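Local structure of hypothetical protein (Legionella pneumophila subsp. pneumophila, 2IM9) at residues S157-E161 with H236-I241; N171-P177 with L212-N218; Q178-H182 with R257-T262. The protein is of unknown function but, as an N-acetylmuramoyl-L-alanine amidase-like protein, may cleave peptidoglycan. The contacts are given in a common frame with arbitrary orientation. Numbering follows the deposited sequence.

Contact 1 of 3, residues S157-E161 with H236-I241; sequences SIRNE and HLFSQI
Segment 157-161 leaves a 3-10 turn at S157 and runs extended from I158 to N160. Segment 236-241 carries part of helix 235-238 and a type I beta turn from F238 to I241. The backbones are nearest at I158 and Q240, CA to CA 6.0 Å. The motif is a glutamine side chain pairing with an extended backbone, in the loop between strands 151-153 and 168-175. Q240 (chi1 m, chi2 t, chi3 68°) meets R159 twice: R159 N donates to Q240 OE1 at 3.1 Å and Q240 NE2 to R159 O at 2.9 Å. Q240 NE2 also donates to H236 O (3.0 Å). Water 1 bridges S157 O (2.8 Å) and Q240 OE1 (2.6 Å); water 2 bridges N160 O (2.7 Å) and H236 NE2 (2.9 Å). Next to this pair, buried I158 packs CG2 on L237 CD2 (3.8 Å) and CD1 on I241 CG1 (4.2 Å). E161 CG makes a CH-pi contact over the H236 ring face, 3.8 Å from its centroid.

Contact 2 of 3, residues N171-P177 with L212-N218; sequences NALINKP and LETSLSN
N171, T214 and L216 have the largest areas buried in this antiparallel pairing of strands 173-175 and 214-216, part of the fold's sheet. The strand axes approach to 4.6 Å at 167°. L173-L216 and N175-T214 are non-hydrogen-bonded pairs. I174-S215 between them is hydrogen-bonded: I174 N to S215 O 2.8 Å, S215 N to I174 O 2.9 Å. L216 and L173 (both t, p) share a mixed, largely exposed face with T214 and N175; L173 CD1 lies 3.6 Å from T214 CG2. On the other, I174 is buried against I139 of helix 137-147, beside S215. N171 (chi1 m) extends the pairing past the bridged pairs: ND2 donates to S217 O and weakly to N218 OD1, both 2.9 Å. Next to it, A172 N donates to S217 OG, which also hydrogen-bonds D265, and S217 N to A172 O, both 2.9 Å. K176 N bonds E213 O weakly (3.4 Å), P177 CG meets L212 O (3.2 Å), and N-cap N175 OD1 bonds Q178 N. Backbone hydrogen bonds hold the join, with side-chain ones at the N171 end.

Contact 3 of 3, residues Q178-H182 with R257-T262; sequences QWYNH and RQQIGT
This is a helix-to-turn contact at the periphery of the fold. It sets residues 178-182, of and after helix 176-181, against the short, weakly bonded helix 257-260 and G261, the first residue past it, before strand 264-275. The backbones are nearest at W179 and G261, CA to CA 4.4 Å. G261 makes this approach possible. Its phi/psi is 97/1, where a CB would jam against the carbonyl O of I260; that alone calls for glycine. A CB would also clash with Q178 O and H182 ND1. The bare G261 CA instead lies over the face of the H182 ring in a CH-pi contact, 3.4 Å from the centroid. The ring (chi1 -92°, chi2 75°) is held from its own helix by H182 ND1 donating to Q178 O at 3.2 Å. At the ring edge, H182 NE2 gives a weak hydrogen bond to Q258 O at 3.3 Å. W179 (chi1 t, chi2 70°) brings CD1 to 3.9 Å from T262 CG2 and 4.3 Å from I260 CD1. W179 CA makes a CA-H...O contact with I260 O at 3.5 Å. Water 3 donates to W179 O at 2.8 Å and to I260 O at 2.7 Å. Beyond the segments, the W179 ring meets F136 edge-to-face. The chemistry implies close backbone approach with one weak direct hydrogen bond, helped by a bridging water, a CH-pi contact and a CA-H...O contact.

Overall arrangement
All three contacts are partly buried and lie away from the chain centre. Contacts 2 and 3 are neighbours, with centres about 12 Å apart. Both use helix 176-181, and T262 OG1 of contact 3 probably hydrogen-bonds N175 N of contact 2. Contact 1 stands apart, its centre about 30 Å from that of contact 2 and about 37 Å from that of contact 3. In sequence contact 2 is nested inside contact 1, while contact 3 crosses both. Contact 2 alone pairs strands, and it buries the largest area, 633 Å² against 357 and 299 Å². Contact 1 relies on side-chain-to-backbone bonds with a small apolar core. Contact 3 has a single, weak direct hydrogen bond and depends on close contact round G261.

Contact 1 of 3, residues S157-E161 with H236-I241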
loop_
_atom_site.group_PDB
_atom_site.type_symbol
_atom_site.label_atom_id
_atom_site.label_comp_id
_atom_site.label_asym_id
_atom_site.label_seq_id
_atom_site.Cartn_x
_atom_site.Cartn_y
_atom_site.Cartn_z
ATOM N N SER A 157 -11.114 -13.511 10.649
ATOM C CA SER A 157 -11.899 -13.192 11.843
ATOM C C SER A 157 -13.238 -12.525 11.509
ATOM O O SER A 157 -14.064 -12.280 12.401
ATOM C CB SER A 157 -11.107 -12.289 12.785
ATOM O OG SER A 157 -11.159 -10.947 12.326
ATOM N N ILE A 158 -13.450 -12.216 10.239
ATOM C CA ILE A 158 -14.707 -11.625 9.812
ATOM C C ILE A 158 -15.606 -12.790 9.434
ATOM O O ILE A 158 -15.468 -13.371 8.362
ATOM C CB ILE A 158 -14.501 -10.605 8.684
ATOM C CG1 ILE A 158 -13.693 -9.419 9.237
ATOM C CG2 ILE A 158 -15.858 -10.122 8.128
ATOM C CD1 ILE A 158 -13.009 -8.633 8.217
ATOM N N ARG A 159 -16.521 -13.130 10.334
ATOM C CA ARG A 159 -17.246 -14.396 10.250
ATOM C C ARG A 159 -18.745 -14.191 9.994
ATOM O O ARG A 159 -19.282 -13.121 10.273
ATOM C CB ARG A 159 -17.005 -15.188 11.541
ATOM C CG ARG A 159 -15.519 -15.308 11.879
ATOM C CD ARG A 159 -15.240 -16.335 12.985
ATOM N NE ARG A 159 -15.774 -15.906 14.279
ATOM C CZ ARG A 159 -15.632 -16.589 15.412
ATOM N NH1 ARG A 159 -14.968 -17.746 15.425
ATOM N NH2 ARG A 159 -16.154 -16.111 16.536
ATOM N N ASN A 160 -19.413 -15.213 9.457
ATOM C CA ASN A 160 -20.852 -15.119 9.240
ATOM C C ASN A 160 -21.624 -15.237 10.565
ATOM O O ASN A 160 -21.041 -15.345 11.635
ATOM C CB ASN A 160 -21.348 -16.184 8.247
ATOM C CG ASN A 160 -21.111 -17.622 8.734
ATOM O OD1 ASN A 160 -20.896 -17.893 9.933
ATOM N ND2 ASN A 160 -21.128 -18.554 7.788
ATOM N N GLU A 161 -22.945 -15.277 10.474
ATOM C CA GLU A 161 -23.790 -15.350 11.674
ATOM C C GLU A 161 -23.712 -16.668 12.435
ATOM O O GLU A 161 -24.177 -16.746 13.572
ATOM C CB GLU A 161 -25.228 -14.996 11.324
ATOM C CG GLU A 161 -25.400 -13.523 10.974
ATOM C CD GLU A 161 -26.618 -13.277 10.110
ATOM O OE1 GLU A 161 -26.785 -14.022 9.124
ATOM O OE2 GLU A 161 -27.412 -12.349 10.400
ATOM N N HIS A 236 -23.775 -7.814 8.037
ATOM C CA HIS A 236 -23.100 -8.473 9.153
ATOM C C HIS A 236 -21.594 -8.559 8.924
ATOM O O HIS A 236 -20.805 -8.300 9.843
ATOM C CB HIS A 236 -23.655 -9.878 9.427
ATOM C CG HIS A 236 -23.051 -10.522 10.635
ATOM N ND1 HIS A 236 -23.341 -10.114 11.921
ATOM C CD2 HIS A 236 -22.158 -11.532 10.753
ATOM C CE1 HIS A 236 -22.658 -10.851 12.779
ATOM N NE2 HIS A 236 -21.921 -11.710 12.096
ATOM N N LEU A 237 -21.188 -8.939 7.714
ATOM C CA LEU A 237 -19.753 -9.001 7.409
ATOM C C LEU A 237 -19.115 -7.610 7.372
ATOM O O LEU A 237 -18.074 -7.372 8.023
ATOM C CB LEU A 237 -19.496 -9.733 6.087
ATOM C CG LEU A 237 -19.873 -11.222 6.058
ATOM C CD1 LEU A 237 -19.711 -11.812 4.653
ATOM C CD2 LEU A 237 -19.031 -12.001 7.075
ATOM N N PHE A 238 -19.729 -6.694 6.625
ATOM C CA PHE A 238 -19.192 -5.332 6.516
ATOM C C PHE A 238 -19.001 -4.663 7.878
ATOM O O PHE A 238 -18.005 -3.957 8.082
ATOM C CB PHE A 238 -20.032 -4.452 5.592
ATOM C CG PHE A 238 -19.779 -4.691 4.137
ATOM C CD1 PHE A 238 -18.600 -4.237 3.537
ATOM C CD2 PHE A 238 -20.724 -5.337 3.357
ATOM C CE1 PHE A 238 -18.358 -4.435 2.180
ATOM C CE2 PHE A 238 -20.497 -5.547 1.984
ATOM C CZ PHE A 238 -19.319 -5.093 1.398
ATOM N N SER A 239 -19.918 -4.912 8.815
ATOM C CA SER A 239 -19.860 -4.259 10.130
ATOM C C SER A 239 -18.643 -4.668 10.972
ATOM O O SER A 239 -18.335 -4.003 11.968
ATOM C CB SER A 239 -21.136 -4.567 10.914
ATOM O OG SER A 239 -21.105 -5.900 11.406
ATOM N N GLN A 240 -17.980 -5.764 10.593
ATOM C CA GLN A 240 -16.823 -6.259 11.343
ATOM C C GLN A 240 -15.489 -5.682 10.870
ATOM O O GLN A 240 -14.441 -5.961 11.459
ATOM C CB GLN A 240 -16.754 -7.793 11.317
ATOM C CG GLN A 240 -17.908 -8.467 12.040
ATOM C CD GLN A 240 -17.944 -9.953 11.745
ATOM O OE1 GLN A 240 -17.058 -10.698 12.159
ATOM N NE2 GLN A 240 -18.960 -10.387 11.013
ATOM N N ILE A 241 -15.526 -4.888 9.809
ATOM C CA ILE A 241 -14.309 -4.253 9.314
ATOM C C ILE A 241 -14.049 -3.062 10.247
ATOM O O ILE A 241 -14.896 -2.172 10.353
ATOM C CB ILE A 241 -14.492 -3.794 7.855
ATOM C CG1 ILE A 241 -14.806 -5.005 6.950
ATOM C CG2 ILE A 241 -13.267 -3.001 7.383
ATOM C CD1 ILE A 241 -15.135 -4.660 5.493
HETATM O O HOH W 1 -15.249 -10.184 13.895
HETATM O O HOH W 2 -19.932 -13.476 13.315
#

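Contact 2 of 3, residues N171-P177 with L212-N218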
loop_
_atom_site.group_PDB
_atom_site.type_symbol
_atom_site.label_atom_id
_atom_site.label_comp_id
_atom_site.label_asym_id
_atom_site.label_seq_id
_atom_site.Cartn_x
_atom_site.Cartn_y
_atom_site.Cartn_z
ATOM N N ASN A 171 -3.663 -17.133 -4.352
ATOM C CA ASN A 171 -2.243 -17.389 -4.541
ATOM C C ASN A 171 -1.783 -16.796 -5.867
ATOM O O ASN A 171 -2.498 -16.859 -6.874
ATOM C CB ASN A 171 -1.942 -18.882 -4.558
ATOM C CG ASN A 171 -2.620 -19.627 -3.440
ATOM O OD1 ASN A 171 -3.396 -20.559 -3.693
ATOM N ND2 ASN A 171 -2.363 -19.222 -2.205
ATOM N N ALA A 172 -0.601 -16.210 -5.860
ATOM C CA ALA A 172 0.041 -15.846 -7.110
ATOM C C ALA A 172 1.481 -16.266 -6.977
ATOM O O ALA A 172 2.069 -16.112 -5.920
ATOM C CB ALA A 172 -0.047 -14.358 -7.330
ATOM N N LEU A 173 2.043 -16.793 -8.060
ATOM C CA LEU A 173 3.457 -17.144 -8.044
ATOM C C LEU A 173 4.242 -15.923 -8.513
ATOM O O LEU A 173 4.225 -15.584 -9.705
ATOM C CB LEU A 173 3.731 -18.354 -8.930
ATOM C CG LEU A 173 5.166 -18.853 -8.835
ATOM C CD1 LEU A 173 5.483 -19.322 -7.427
ATOM C CD2 LEU A 173 5.371 -19.971 -9.836
ATOM N N ILE A 174 4.868 -15.256 -7.546
ATOM C CA ILE A 174 5.569 -13.989 -7.781
ATOM C C ILE A 174 6.998 -14.315 -8.142
ATOM O O ILE A 174 7.789 -14.723 -7.287
ATOM C CB ILE A 174 5.575 -13.038 -6.543
ATOM C CG1 ILE A 174 4.168 -12.829 -5.960
ATOM C CG2 ILE A 174 6.256 -11.711 -6.902
ATOM C CD1 ILE A 174 3.192 -12.111 -6.863
ATOM N N ASN A 175 7.326 -14.132 -9.410
ATOM C CA ASN A 175 8.633 -14.511 -9.942
ATOM C C ASN A 175 9.437 -13.218 -10.105
ATOM O O ASN A 175 9.298 -12.527 -11.121
ATOM C CB ASN A 175 8.418 -15.208 -11.299
ATOM C CG ASN A 175 9.710 -15.758 -11.905
ATOM O OD1 ASN A 175 10.776 -15.171 -11.752
ATOM N ND2 ASN A 175 9.600 -16.886 -12.634
ATOM N N LYS A 176 10.238 -12.869 -9.095
ATOM C CA LYS A 176 10.978 -11.598 -9.157
ATOM C C LYS A 176 11.945 -11.518 -10.345
ATOM O O LYS A 176 11.952 -10.505 -11.063
ATOM C CB LYS A 176 11.681 -11.291 -7.834
ATOM C CG LYS A 176 10.722 -10.803 -6.778
ATOM C CD LYS A 176 11.462 -10.251 -5.554
ATOM C CE LYS A 176 10.448 -9.850 -4.494
ATOM N NZ LYS A 176 11.079 -9.461 -3.185
ATOM N N PRO A 177 12.749 -12.584 -10.588
ATOM C CA PRO A 177 13.644 -12.464 -11.751
ATOM C C PRO A 177 12.924 -12.214 -13.074
ATOM O O PRO A 177 13.405 -11.421 -13.892
ATOM C CB PRO A 177 14.403 -13.800 -11.756
ATOM C CG PRO A 177 14.389 -14.224 -10.311
ATOM C CD PRO A 177 12.979 -13.846 -9.862
ATOM N N LEU A 212 17.218 -12.939 -7.545
ATOM C CA LEU A 212 16.202 -12.819 -6.513
ATOM C C LEU A 212 15.259 -14.021 -6.474
ATOM O O LEU A 212 15.297 -14.888 -7.339
ATOM C CB LEU A 212 15.427 -11.510 -6.651
ATOM C CG LEU A 212 16.261 -10.215 -6.569
ATOM C CD1 LEU A 212 15.330 -9.012 -6.716
ATOM C CD2 LEU A 212 17.051 -10.141 -5.270
ATOM N N GLU A 213 14.393 -14.023 -5.463
ATOM C CA GLU A 213 13.616 -15.223 -5.171
ATOM C C GLU A 213 12.241 -15.256 -5.845
ATOM O O GLU A 213 11.768 -14.260 -6.396
ATOM C CB GLU A 213 13.515 -15.475 -3.655
ATOM C CG GLU A 213 14.870 -15.567 -2.921
ATOM C CD GLU A 213 15.841 -16.568 -3.555
ATOM O OE1 GLU A 213 15.463 -17.749 -3.719
ATOM O OE2 GLU A 213 16.985 -16.172 -3.888
ATOM N N THR A 214 11.638 -16.446 -5.837
ATOM C CA THR A 214 10.286 -16.651 -6.358
ATOM C C THR A 214 9.455 -17.089 -5.163
ATOM O O THR A 214 9.900 -17.927 -4.393
ATOM C CB THR A 214 10.279 -17.700 -7.474
ATOM O OG1 THR A 214 10.912 -17.142 -8.638
ATOM C CG2 THR A 214 8.852 -18.158 -7.816
ATOM N N SER A 215 8.271 -16.489 -4.992
ATOM C CA SER A 215 7.461 -16.741 -3.805
ATOM C C SER A 215 6.020 -16.923 -4.194
ATOM O O SER A 215 5.472 -16.108 -4.950
ATOM C CB SER A 215 7.533 -15.555 -2.842
ATOM O OG SER A 215 8.867 -15.188 -2.556
ATOM N N LEU A 216 5.396 -17.971 -3.656
ATOM C CA LEU A 216 3.977 -18.181 -3.886
ATOM C C LEU A 216 3.225 -17.478 -2.767
ATOM O O LEU A 216 3.432 -17.788 -1.591
ATOM C CB LEU A 216 3.646 -19.677 -3.869
ATOM C CG LEU A 216 2.196 -20.086 -4.173
ATOM C CD1 LEU A 216 1.787 -19.838 -5.631
ATOM C CD2 LEU A 216 2.036 -21.577 -3.789
ATOM N N SER A 217 2.356 -16.532 -3.109
ATOM C CA SER A 217 1.653 -15.815 -2.062
ATOM C C SER A 217 0.560 -16.692 -1.447
ATOM O O SER A 217 0.163 -17.721 -2.021
ATOM C CB SER A 217 1.074 -14.505 -2.591
ATOM O OG SER A 217 0.001 -14.753 -3.475
ATOM N N ASN A 218 0.077 -16.282 -0.275
ATOM C CA ASN A 218 -1.052 -16.958 0.372
ATOM C C ASN A 218 -1.871 -15.862 1.066
ATOM O O ASN A 218 -1.632 -15.496 2.236
ATOM C CB ASN A 218 -0.582 -18.030 1.363
ATOM C CG ASN A 218 -1.630 -19.128 1.592
ATOM O OD1 ASN A 218 -2.406 -19.468 0.686
ATOM N ND2 ASN A 218 -1.617 -19.723 2.779
#

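Contact 3 of 3, residues Q178-H182 with R257-T262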
loop_
_atom_site.group_PDB
_atom_site.type_symbol
_atom_site.label_atom_id
_atom_site.label_comp_id
_atom_site.label_asym_id
_atom_site.label_seq_id
_atom_site.Cartn_x
_atom_site.Cartn_y
_atom_site.Cartn_z
ATOM N N GLN A 178 11.766 -12.840 -13.288
ATOM C CA GLN A 178 11.032 -12.576 -14.527
ATOM C C GLN A 178 10.412 -11.164 -14.546
ATOM O O GLN A 178 10.331 -10.495 -15.596
ATOM C CB GLN A 178 9.964 -13.650 -14.768
ATOM C CG GLN A 178 9.434 -13.626 -16.201
ATOM C CD GLN A 178 10.541 -13.888 -17.229
ATOM O OE1 GLN A 178 11.030 -12.962 -17.858
ATOM N NE2 GLN A 178 10.957 -15.133 -17.358
ATOM N N TRP A 179 9.991 -10.683 -13.380
ATOM C CA TRP A 179 9.476 -9.323 -13.288
ATOM C C TRP A 179 10.605 -8.338 -13.646
ATOM O O TRP A 179 10.390 -7.391 -14.418
ATOM C CB TRP A 179 8.960 -9.084 -11.873
ATOM C CG TRP A 179 8.393 -7.714 -11.599
ATOM C CD1 TRP A 179 7.226 -7.184 -12.089
ATOM C CD2 TRP A 179 8.935 -6.738 -10.699
ATOM N NE1 TRP A 179 7.024 -5.918 -11.564
ATOM C CE2 TRP A 179 8.062 -5.619 -10.714
ATOM C CE3 TRP A 179 10.079 -6.698 -9.891
ATOM C CZ2 TRP A 179 8.300 -4.459 -9.940
ATOM C CZ3 TRP A 179 10.322 -5.537 -9.118
ATOM C CH2 TRP A 179 9.433 -4.436 -9.159
ATOM N N TYR A 180 11.806 -8.578 -13.120
ATOM C CA TYR A 180 12.935 -7.701 -13.459
ATOM C C TYR A 180 13.227 -7.759 -14.943
ATOM O O TYR A 180 13.403 -6.714 -15.570
ATOM C CB TYR A 180 14.193 -7.996 -12.625
ATOM C CG TYR A 180 14.134 -7.280 -11.311
ATOM C CD1 TYR A 180 13.512 -7.866 -10.209
ATOM C CD2 TYR A 180 14.642 -5.973 -11.177
ATOM C CE1 TYR A 180 13.438 -7.194 -8.993
ATOM C CE2 TYR A 180 14.555 -5.284 -9.972
ATOM C CZ TYR A 180 13.940 -5.892 -8.895
ATOM O OH TYR A 180 13.839 -5.212 -7.717
ATOM N N ASN A 181 13.194 -8.964 -15.506
ATOM C CA ASN A 181 13.540 -9.169 -16.911
ATOM C C ASN A 181 12.631 -8.386 -17.842
ATOM O O ASN A 181 13.065 -7.910 -18.892
ATOM C CB ASN A 181 13.528 -10.657 -17.259
ATOM C CG ASN A 181 13.985 -10.921 -18.670
ATOM O OD1 ASN A 181 15.091 -10.521 -19.086
ATOM N ND2 ASN A 181 13.139 -11.585 -19.426
ATOM N N HIS A 182 11.371 -8.245 -17.437
ATOM C CA HIS A 182 10.365 -7.490 -18.212
ATOM C C HIS A 182 10.474 -5.957 -18.143
ATOM O O HIS A 182 9.752 -5.244 -18.846
ATOM C CB HIS A 182 8.960 -7.900 -17.769
ATOM C CG HIS A 182 8.377 -9.016 -18.581
ATOM N ND1 HIS A 182 8.779 -10.328 -18.446
ATOM C CD2 HIS A 182 7.432 -9.010 -19.549
ATOM C CE1 HIS A 182 8.073 -11.089 -19.270
ATOM N NE2 HIS A 182 7.252 -10.311 -19.954
ATOM N N ARG A 257 1.758 -12.357 -16.603
ATOM C CA ARG A 257 3.089 -12.849 -16.989
ATOM C C ARG A 257 3.580 -12.245 -18.297
ATOM O O ARG A 257 4.759 -11.869 -18.421
ATOM C CB ARG A 257 3.104 -14.366 -17.122
ATOM C CG ARG A 257 3.146 -15.123 -15.819
ATOM C CD ARG A 257 3.276 -16.611 -16.123
ATOM N NE ARG A 257 2.346 -17.433 -15.363
ATOM C CZ ARG A 257 2.395 -18.764 -15.299
ATOM N NH1 ARG A 257 3.334 -19.441 -15.953
ATOM N NH2 ARG A 257 1.502 -19.421 -14.566
ATOM N N GLN A 258 2.695 -12.172 -19.285
ATOM C CA GLN A 258 3.095 -11.630 -20.573
ATOM C C GLN A 258 3.338 -10.138 -20.450
ATOM O O GLN A 258 4.230 -9.610 -21.114
ATOM C CB GLN A 258 2.062 -11.941 -21.664
ATOM C CG GLN A 258 2.601 -11.802 -23.106
ATOM C CD GLN A 258 2.609 -10.361 -23.593
ATOM O OE1 GLN A 258 1.871 -9.516 -23.062
ATOM N NE2 GLN A 258 3.456 -10.063 -24.595
ATOM N N GLN A 259 2.564 -9.471 -19.588
ATOM C CA GLN A 259 2.604 -8.011 -19.488
ATOM C C GLN A 259 3.688 -7.455 -18.569
ATOM O O GLN A 259 4.357 -6.477 -18.918
ATOM C CB GLN A 259 1.258 -7.447 -19.034
ATOM C CG GLN A 259 0.081 -7.814 -19.952
ATOM C CD GLN A 259 -0.749 -8.985 -19.412
ATOM O OE1 GLN A 259 -0.218 -10.044 -19.049
ATOM N NE2 GLN A 259 -2.062 -8.788 -19.352
ATOM N N ILE A 260 3.827 -8.026 -17.375
ATOM C CA ILE A 260 4.820 -7.489 -16.429
ATOM C C ILE A 260 5.826 -8.532 -15.982
ATOM O O ILE A 260 6.735 -8.201 -15.218
ATOM C CB ILE A 260 4.194 -6.833 -15.167
ATOM C CG1 ILE A 260 3.550 -7.903 -14.284
ATOM C CG2 ILE A 260 3.224 -5.697 -15.533
ATOM C CD1 ILE A 260 3.032 -7.407 -12.949
ATOM N N GLY A 261 5.647 -9.771 -16.436
ATOM C CA GLY A 261 6.597 -10.839 -16.198
ATOM C C GLY A 261 6.244 -11.731 -15.039
ATOM O O GLY A 261 6.985 -12.663 -14.731
ATOM N N THR A 262 5.110 -11.463 -14.392
ATOM C CA THR A 262 4.705 -12.270 -13.254
ATOM C C THR A 262 3.190 -12.285 -13.053
ATOM O O THR A 262 2.502 -11.349 -13.444
ATOM C CB THR A 262 5.404 -11.800 -11.948
ATOM O OG1 THR A 262 5.097 -12.712 -10.885
ATOM C CG2 THR A 262 4.987 -10.381 -11.560
HETATM O O HOH W 3 8.145 -5.879 -15.067
#